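PDB 1Y81: conserved hypothetical protein from Pyrococcus furiosus, which is of unknown function but belongs to the CoA-binding proteins of the NAD(P)-binding Rossmann clan and holds coenzyme A in a pocket. Local coordinates for residues A[23-26]-A[27-30]; A[97-100]-A[101-105]. All coordinates share one frame; numbering follows the deposited sequence.

Contact 1 of 2, residues A[23-26]-A[27-30]; sequences SKNP and AKYG. With COA (coenzyme A), chain C.
Asn25 and Lys28 meet across a type I beta turn whose closing bond runs from Lys28 N to Asn25 O (2.9 Å), with the N-H pointing nearly straight at the acceptor. The Asn25 side chain adds an Asx turn inside it: with CG anti to the backbone N (chi1 -177°), the amide folds over the turn and OD1 accepts from Ala27 N at 2.9 Å. This donor stands above the amide plane, 43° out of it.

Lys28 can be followed outward atom by atom. Its CB rests on Asn25 O, and CG lies against the Asn25 amide, 3.7 Å from ND2, where the two side chains cross at a slant. The chain bends at chi2 (-90°), which turns it from the asparagine to coenzyme A. CD then comes within 3.1 Å of pyrophosphate oxygen O5A, and CE faces O2A and O5A. At the tip, NZ sits 3.3 Å from O2A of the pyrophosphate and 3.5 Å from O8A of the 3'-phosphate, a position from which its charge would probably offset both groups.

Ser23 grips the same 3'-phosphate more directly. Its OG donates to O8A over 2.6 Å while accepting from Asn25 N, an ST turn, so one hydroxyl joins the loop backbone to the ligand. Farther on, the Tyr29 ring lies beneath the pantetheine arm, with C5P 3.5 Å above its plane and over its centre; Val76 also touches this side chain. Lys28 is the N-cap residue of helix 29-39, and the whole arrangement is the loop between the first strand, 16-20, and the first helix of a Rossmann-type fold, here lining the coenzyme A site from its phosphates to the pantetheine arm.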
loop_
_atom_site.group_PDB
_atom_site.type_symbol
_atom_site.label_atom_id
_atom_site.label_comp_id
_atom_site.label_asym_id
_atom_site.label_seq_id
_atom_site.Cartn_x
_atom_site.Cartn_y
_atom_site.Cartn_z
ATOM N N SER A 23 5.449 -6.424 -5.929
ATOM C CA SER A 23 6.677 -7.031 -6.410
ATOM C C SER A 23 6.400 -7.938 -7.594
ATOM O O SER A 23 5.279 -8.418 -7.753
ATOM C CB SER A 23 7.317 -7.857 -5.294
ATOM O OG SER A 23 8.494 -8.468 -5.773
ATOM N N LYS A 24 7.433 -8.130 -8.434
ATOM C CA LYS A 24 7.375 -9.119 -9.508
ATOM C C LYS A 24 7.756 -10.515 -9.010
ATOM O O LYS A 24 7.566 -11.496 -9.718
ATOM C CB LYS A 24 8.319 -8.720 -10.637
ATOM C CG LYS A 24 7.836 -7.602 -11.521
ATOM C CD LYS A 24 8.928 -7.219 -12.516
ATOM C CE LYS A 24 8.788 -7.962 -13.796
ATOM N NZ LYS A 24 7.835 -7.257 -14.687
ATOM N N ASN A 25 8.327 -10.586 -7.801
ATOM C CA ASN A 25 8.731 -11.853 -7.190
ATOM C C ASN A 25 7.507 -12.647 -6.718
ATOM O O ASN A 25 6.850 -12.243 -5.754
ATOM C CB ASN A 25 9.708 -11.594 -6.025
ATOM C CG ASN A 25 10.234 -12.888 -5.385
ATOM O OD1 ASN A 25 9.717 -13.999 -5.639
ATOM N ND2 ASN A 25 11.259 -12.750 -4.545
ATOM N N PRO A 26 7.189 -13.781 -7.400
ATOM C CA PRO A 26 5.964 -14.546 -7.048
ATOM C C PRO A 26 5.945 -15.106 -5.631
ATOM O O PRO A 26 4.863 -15.421 -5.108
ATOM C CB PRO A 26 5.912 -15.664 -8.094
ATOM C CG PRO A 26 7.319 -15.759 -8.637
ATOM C CD PRO A 26 7.933 -14.405 -8.517
ATOM N N ALA A 27 7.108 -15.185 -4.995
ATOM C CA ALA A 27 7.195 -15.638 -3.607
ATOM C C ALA A 27 6.842 -14.548 -2.574
ATOM O O ALA A 27 6.652 -14.838 -1.381
ATOM C CB ALA A 27 8.581 -16.232 -3.320
ATOM N N LYS A 28 6.720 -13.303 -3.026
ATOM C CA LYS A 28 6.513 -12.199 -2.106
ATOM C C LYS A 28 5.038 -11.801 -2.052
ATOM O O LYS A 28 4.338 -11.828 -3.078
ATOM C CB LYS A 28 7.385 -10.999 -2.497
ATOM C CG LYS A 28 8.895 -11.181 -2.207
ATOM C CD LYS A 28 9.249 -10.688 -0.784
ATOM C CE LYS A 28 10.762 -10.617 -0.529
ATOM N NZ LYS A 28 11.504 -9.968 -1.644
ATOM N N TYR A 29 4.578 -11.422 -0.865
ATOM C CA TYR A 29 3.185 -10.958 -0.714
ATOM C C TYR A 29 2.837 -9.747 -1.616
ATOM O O TYR A 29 1.694 -9.585 -2.029
ATOM C CB TYR A 29 2.847 -10.699 0.753
ATOM C CG TYR A 29 2.399 -11.969 1.462
ATOM C CD1 TYR A 29 1.194 -12.584 1.115
ATOM C CD2 TYR A 29 3.205 -12.591 2.449
ATOM C CE1 TYR A 29 0.759 -13.766 1.747
ATOM C CE2 TYR A 29 2.767 -13.786 3.093
ATOM C CZ TYR A 29 1.552 -14.354 2.725
ATOM O OH TYR A 29 1.084 -15.510 3.314
ATOM N N GLY A 30 3.835 -8.930 -1.938
ATOM C CA GLY A 30 3.636 -7.813 -2.901
ATOM C C GLY A 30 3.099 -8.278 -4.259
ATOM O O GLY A 30 2.318 -7.571 -4.899
HETATM N N1A COA C . 8.409 1.833 -1.712
HETATM C C2A COA C . 7.826 0.748 -2.317
HETATM N N3A COA C . 8.360 -0.506 -2.151
HETATM C C4A COA C . 9.494 -0.667 -1.418
HETATM C C5A COA C . 10.112 0.415 -0.796
HETATM C C6A COA C . 9.562 1.681 -0.944
HETATM N N6A COA C . 10.134 2.729 -0.371
HETATM N N7A COA C . 11.191 -0.053 -0.120
HETATM C C8A COA C . 11.255 -1.396 -0.301
HETATM N N9A COA C . 10.216 -1.780 -1.104
HETATM C C1B COA C . 9.894 -3.132 -1.611
HETATM C C2B COA C . 11.080 -4.095 -1.541
HETATM O O2B COA C . 12.149 -3.777 -2.468
HETATM C C3B COA C . 10.319 -5.403 -1.792
HETATM O O3B COA C . 10.073 -5.647 -3.164
HETATM P P3B COA C . 11.143 -6.462 -4.080
HETATM O O7A COA C . 11.351 -5.751 -5.385
HETATM O O8A COA C . 10.562 -7.815 -4.286
HETATM O O9A COA C . 12.468 -6.439 -3.381
HETATM C C4B COA C . 8.953 -5.187 -1.127
HETATM O O4B COA C . 8.826 -3.769 -0.935
HETATM C C5B COA C . 8.804 -5.933 0.213
HETATM O O5B COA C . 9.858 -5.519 1.058
HETATM P P1A COA C . 10.843 -6.590 1.748
HETATM O O1A COA C . 11.986 -5.869 2.420
HETATM O O2A COA C . 11.251 -7.635 0.733
HETATM O O3A COA C . 9.855 -7.180 2.874
HETATM P P2A COA C . 9.299 -8.684 2.931
HETATM O O4A COA C . 10.434 -9.640 3.194
HETATM O O5A COA C . 8.491 -9.108 1.759
HETATM O O6A COA C . 8.326 -8.628 4.197
HETATM C CBP COA C . 6.674 -7.657 5.651
HETATM C CCP COA C . 7.168 -7.812 4.195
HETATM C CDP COA C . 5.437 -6.750 5.613
HETATM C CEP COA C . 7.747 -6.964 6.487
HETATM C CAP COA C . 6.365 -9.037 6.275
HETATM O OAP COA C . 6.021 -8.901 7.643
HETATM C C9P COA C . 5.217 -9.610 5.493
HETATM O O9P COA C . 5.500 -10.441 4.410
HETATM N N8P COA C . 3.989 -9.228 5.869
HETATM C C7P COA C . 2.748 -9.580 5.192
HETATM C C6P COA C . 2.241 -10.937 5.501
HETATM C C5P COA C . 0.923 -11.104 4.800
HETATM O O5P COA C . 0.519 -10.316 3.912
HETATM N N4P COA C . 0.296 -12.167 5.230
HETATM C C3P COA C . -0.978 -12.636 4.793
HETATM C C2P COA C . -1.913 -12.806 5.992
HETATM S S1P COA C . -2.256 -11.195 6.776
#

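Contact 2 of 2, residues A[97-100]-A[101-105]; sequences LWFQ and PGAES. With COA (coenzyme A), chain C; SCN (thiocyanate ion), chain B.
Glu104 OE1 is gripped by two donors: a water at 2.7 Å, and Gly102 N at 2.8 Å on the syn side of the carboxylate. The water donates to Phe99 O as well, linking the end of strand 96-99 to the carboxylate, which is folded back over the turn by a bend at chi2 (-72°). The turn itself is a type II beta turn, closed by the hydrogen bond from Ala103 N to Gln100 O at 2.9 Å, with the donor tilted 23° from the carbonyl plane. Beside it, Phe99 CB and Ala103 CB make an apolar contact, while Gln100 ties the strand end to Trp98 and Ile125. There Trp98 NE1 donates to OE1 of Gln100, in the plane of the amide, and Ile125 N donates to the same oxygen.

This use of OE1 probably fixes the amide's rotation, and NE2 faces the ligand. It gives one hydrogen bond to O5P of coenzyme A (2.9 Å) and another to the nitrogen of a thiocyanate ion (3.1 Å), probably from the crystallisation liquor. Pro101 O accepts a weak bond from pantetheine N8P, and Pro101 CG lies 3.5 Å from the thiol sulfur S1P. Gly102 CA lies 3.2 Å from OAP, so the backbone itself meets the ligand. The chemistry is consistent with the pantetheine amides being read by a donor, Gln100 NE2, and more weakly by an acceptor, Pro101 O, with Trp98 and Ile125 as a second shell that orients Gln100.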
loop_
_atom_site.group_PDB
_atom_site.type_symbol
_atom_site.label_atom_id
_atom_site.label_comp_id
_atom_site.label_asym_id
_atom_site.label_seq_id
_atom_site.Cartn_x
_atom_site.Cartn_y
_atom_site.Cartn_z
ATOM N N LEU A 97 -4.867 4.350 5.165
ATOM C CA LEU A 97 -3.617 3.603 5.034
ATOM C C LEU A 97 -3.728 2.246 5.751
ATOM O O LEU A 97 -3.911 2.192 6.968
ATOM C CB LEU A 97 -2.429 4.426 5.575
ATOM C CG LEU A 97 -2.164 5.884 5.124
ATOM C CD1 LEU A 97 -0.890 6.442 5.793
ATOM C CD2 LEU A 97 -2.070 6.011 3.595
ATOM N N TRP A 98 -3.615 1.164 4.977
ATOM C CA TRP A 98 -3.838 -0.203 5.453
ATOM C C TRP A 98 -2.511 -0.928 5.546
ATOM O O TRP A 98 -1.837 -1.097 4.540
ATOM C CB TRP A 98 -4.747 -0.933 4.463
ATOM C CG TRP A 98 -5.064 -2.384 4.821
ATOM C CD1 TRP A 98 -4.182 -3.446 4.897
ATOM C CD2 TRP A 98 -6.362 -2.924 5.109
ATOM N NE1 TRP A 98 -4.866 -4.606 5.242
ATOM C CE2 TRP A 98 -6.200 -4.307 5.371
ATOM C CE3 TRP A 98 -7.651 -2.363 5.182
ATOM C CZ2 TRP A 98 -7.287 -5.145 5.699
ATOM C CZ3 TRP A 98 -8.728 -3.197 5.511
ATOM C CH2 TRP A 98 -8.536 -4.569 5.764
ATOM N N PHE A 99 -2.152 -1.387 6.743
ATOM C CA PHE A 99 -0.885 -2.102 6.932
ATOM C C PHE A 99 -1.119 -3.593 7.096
ATOM O O PHE A 99 -1.822 -4.019 8.029
ATOM C CB PHE A 99 -0.105 -1.531 8.132
ATOM C CG PHE A 99 0.303 -0.091 7.947
ATOM C CD1 PHE A 99 1.594 0.234 7.530
ATOM C CD2 PHE A 99 -0.612 0.937 8.184
ATOM C CE1 PHE A 99 1.983 1.592 7.333
ATOM C CE2 PHE A 99 -0.247 2.282 7.995
ATOM C CZ PHE A 99 1.041 2.616 7.562
ATOM N N GLN A 100 -0.548 -4.394 6.187
ATOM C CA GLN A 100 -0.567 -5.855 6.342
ATOM C C GLN A 100 0.185 -6.218 7.606
ATOM O O GLN A 100 1.115 -5.500 7.986
ATOM C CB GLN A 100 0.085 -6.548 5.143
ATOM C CG GLN A 100 -0.762 -6.520 3.904
ATOM C CD GLN A 100 -2.015 -7.339 4.024
ATOM O OE1 GLN A 100 -3.086 -6.798 4.316
ATOM N NE2 GLN A 100 -1.908 -8.658 3.791
ATOM N N PRO A 101 -0.242 -7.309 8.291
ATOM C CA PRO A 101 0.502 -7.754 9.472
ATOM C C PRO A 101 1.983 -7.910 9.168
ATOM O O PRO A 101 2.357 -8.585 8.182
ATOM C CB PRO A 101 -0.134 -9.105 9.796
ATOM C CG PRO A 101 -1.527 -8.982 9.340
ATOM C CD PRO A 101 -1.430 -8.152 8.049
ATOM N N GLY A 102 2.814 -7.278 9.995
ATOM C CA GLY A 102 4.269 -7.286 9.842
ATOM C C GLY A 102 4.813 -5.957 9.365
ATOM O O GLY A 102 6.002 -5.673 9.529
ATOM N N ALA A 103 3.924 -5.138 8.790
ATOM C CA ALA A 103 4.259 -3.824 8.244
ATOM C C ALA A 103 3.986 -2.701 9.271
ATOM O O ALA A 103 4.458 -1.571 9.111
ATOM C CB ALA A 103 3.458 -3.561 6.963
ATOM N N GLU A 104 3.218 -3.021 10.307
ATOM C CA GLU A 104 2.843 -2.017 11.308
ATOM C C GLU A 104 3.912 -1.794 12.388
ATOM O O GLU A 104 4.829 -2.611 12.566
ATOM C CB GLU A 104 1.496 -2.389 11.951
ATOM C CG GLU A 104 1.576 -3.427 13.104
ATOM C CD GLU A 104 1.879 -4.854 12.652
ATOM O OE1 GLU A 104 1.729 -5.160 11.443
ATOM O OE2 GLU A 104 2.265 -5.682 13.533
ATOM N N SER A 105 3.775 -0.679 13.117
ATOM C CA SER A 105 4.620 -0.384 14.274
ATOM C C SER A 105 3.912 0.634 15.155
ATOM O O SER A 105 2.973 1.312 14.708
ATOM C CB SER A 105 5.996 0.164 13.847
ATOM O OG SER A 105 5.925 1.541 13.483
HETATM N N1A COA C . 8.409 1.833 -1.712
HETATM C C2A COA C . 7.826 0.748 -2.317
HETATM N N3A COA C . 8.360 -0.506 -2.151
HETATM C C4A COA C . 9.494 -0.667 -1.418
HETATM C C5A COA C . 10.112 0.415 -0.796
HETATM C C6A COA C . 9.562 1.681 -0.944
HETATM N N6A COA C . 10.134 2.729 -0.371
HETATM N N7A COA C . 11.191 -0.053 -0.120
HETATM C C8A COA C . 11.255 -1.396 -0.301
HETATM N N9A COA C . 10.216 -1.780 -1.104
HETATM C C1B COA C . 9.894 -3.132 -1.611
HETATM C C2B COA C . 11.080 -4.095 -1.541
HETATM O O2B COA C . 12.149 -3.777 -2.468
HETATM C C3B COA C . 10.319 -5.403 -1.792
HETATM O O3B COA C . 10.073 -5.647 -3.164
HETATM P P3B COA C . 11.143 -6.462 -4.080
HETATM O O7A COA C . 11.351 -5.751 -5.385
HETATM O O8A COA C . 10.562 -7.815 -4.286
HETATM O O9A COA C . 12.468 -6.439 -3.381
HETATM C C4B COA C . 8.953 -5.187 -1.127
HETATM O O4B COA C . 8.826 -3.769 -0.935
HETATM C C5B COA C . 8.804 -5.933 0.213
HETATM O O5B COA C . 9.858 -5.519 1.058
HETATM P P1A COA C . 10.843 -6.590 1.748
HETATM O O1A COA C . 11.986 -5.869 2.420
HETATM O O2A COA C . 11.251 -7.635 0.733
HETATM O O3A COA C . 9.855 -7.180 2.874
HETATM P P2A COA C . 9.299 -8.684 2.931
HETATM O O4A COA C . 10.434 -9.640 3.194
HETATM O O5A COA C . 8.491 -9.108 1.759
HETATM O O6A COA C . 8.326 -8.628 4.197
HETATM C CBP COA C . 6.674 -7.657 5.651
HETATM C CCP COA C . 7.168 -7.812 4.195
HETATM C CDP COA C . 5.437 -6.750 5.613
HETATM C CEP COA C . 7.747 -6.964 6.487
HETATM C CAP COA C . 6.365 -9.037 6.275
HETATM O OAP COA C . 6.021 -8.901 7.643
HETATM C C9P COA C . 5.217 -9.610 5.493
HETATM O O9P COA C . 5.500 -10.441 4.410
HETATM N N8P COA C . 3.989 -9.228 5.869
HETATM C C7P COA C . 2.748 -9.580 5.192
HETATM C C6P COA C . 2.241 -10.937 5.501
HETATM C C5P COA C . 0.923 -11.104 4.800
HETATM O O5P COA C . 0.519 -10.316 3.912
HETATM N N4P COA C . 0.296 -12.167 5.230
HETATM C C3P COA C . -0.978 -12.636 4.793
HETATM C C2P COA C . -1.913 -12.806 5.992
HETATM S S1P COA C . -2.256 -11.195 6.776
HETATM S S SCN B . -4.379 -13.727 3.354
HETATM C C SCN B . -4.038 -12.016 3.164
HETATM N N SCN B . -3.889 -10.863 3.068
HETATM O O HOH W 1 -0.699 -4.583 10.525
#

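In the fold
Contacts 1 and 2 face each other across one coenzyme A molecule. Their centres are about 17 Å apart and their nearest atoms about 6 Å, so they do not touch, and the ligand bridges them. Residues 23-30 follow strand 16-20, whereas residues 97-105 span the end of strand 96-99 and the loop after it; strand 72-75 separates the two strands in the parallel sheet. Contact 1 meets the 3'-phosphate and the pyrophosphate and, through Tyr29, the pantetheine arm; contact 2 meets the pantetheine amides and thiol end. The two converge at O5P, which lies over the Tyr29 ring and is bonded by Gln100. Tyr51 and Asn48 add further hydrogen bonds to the ligand.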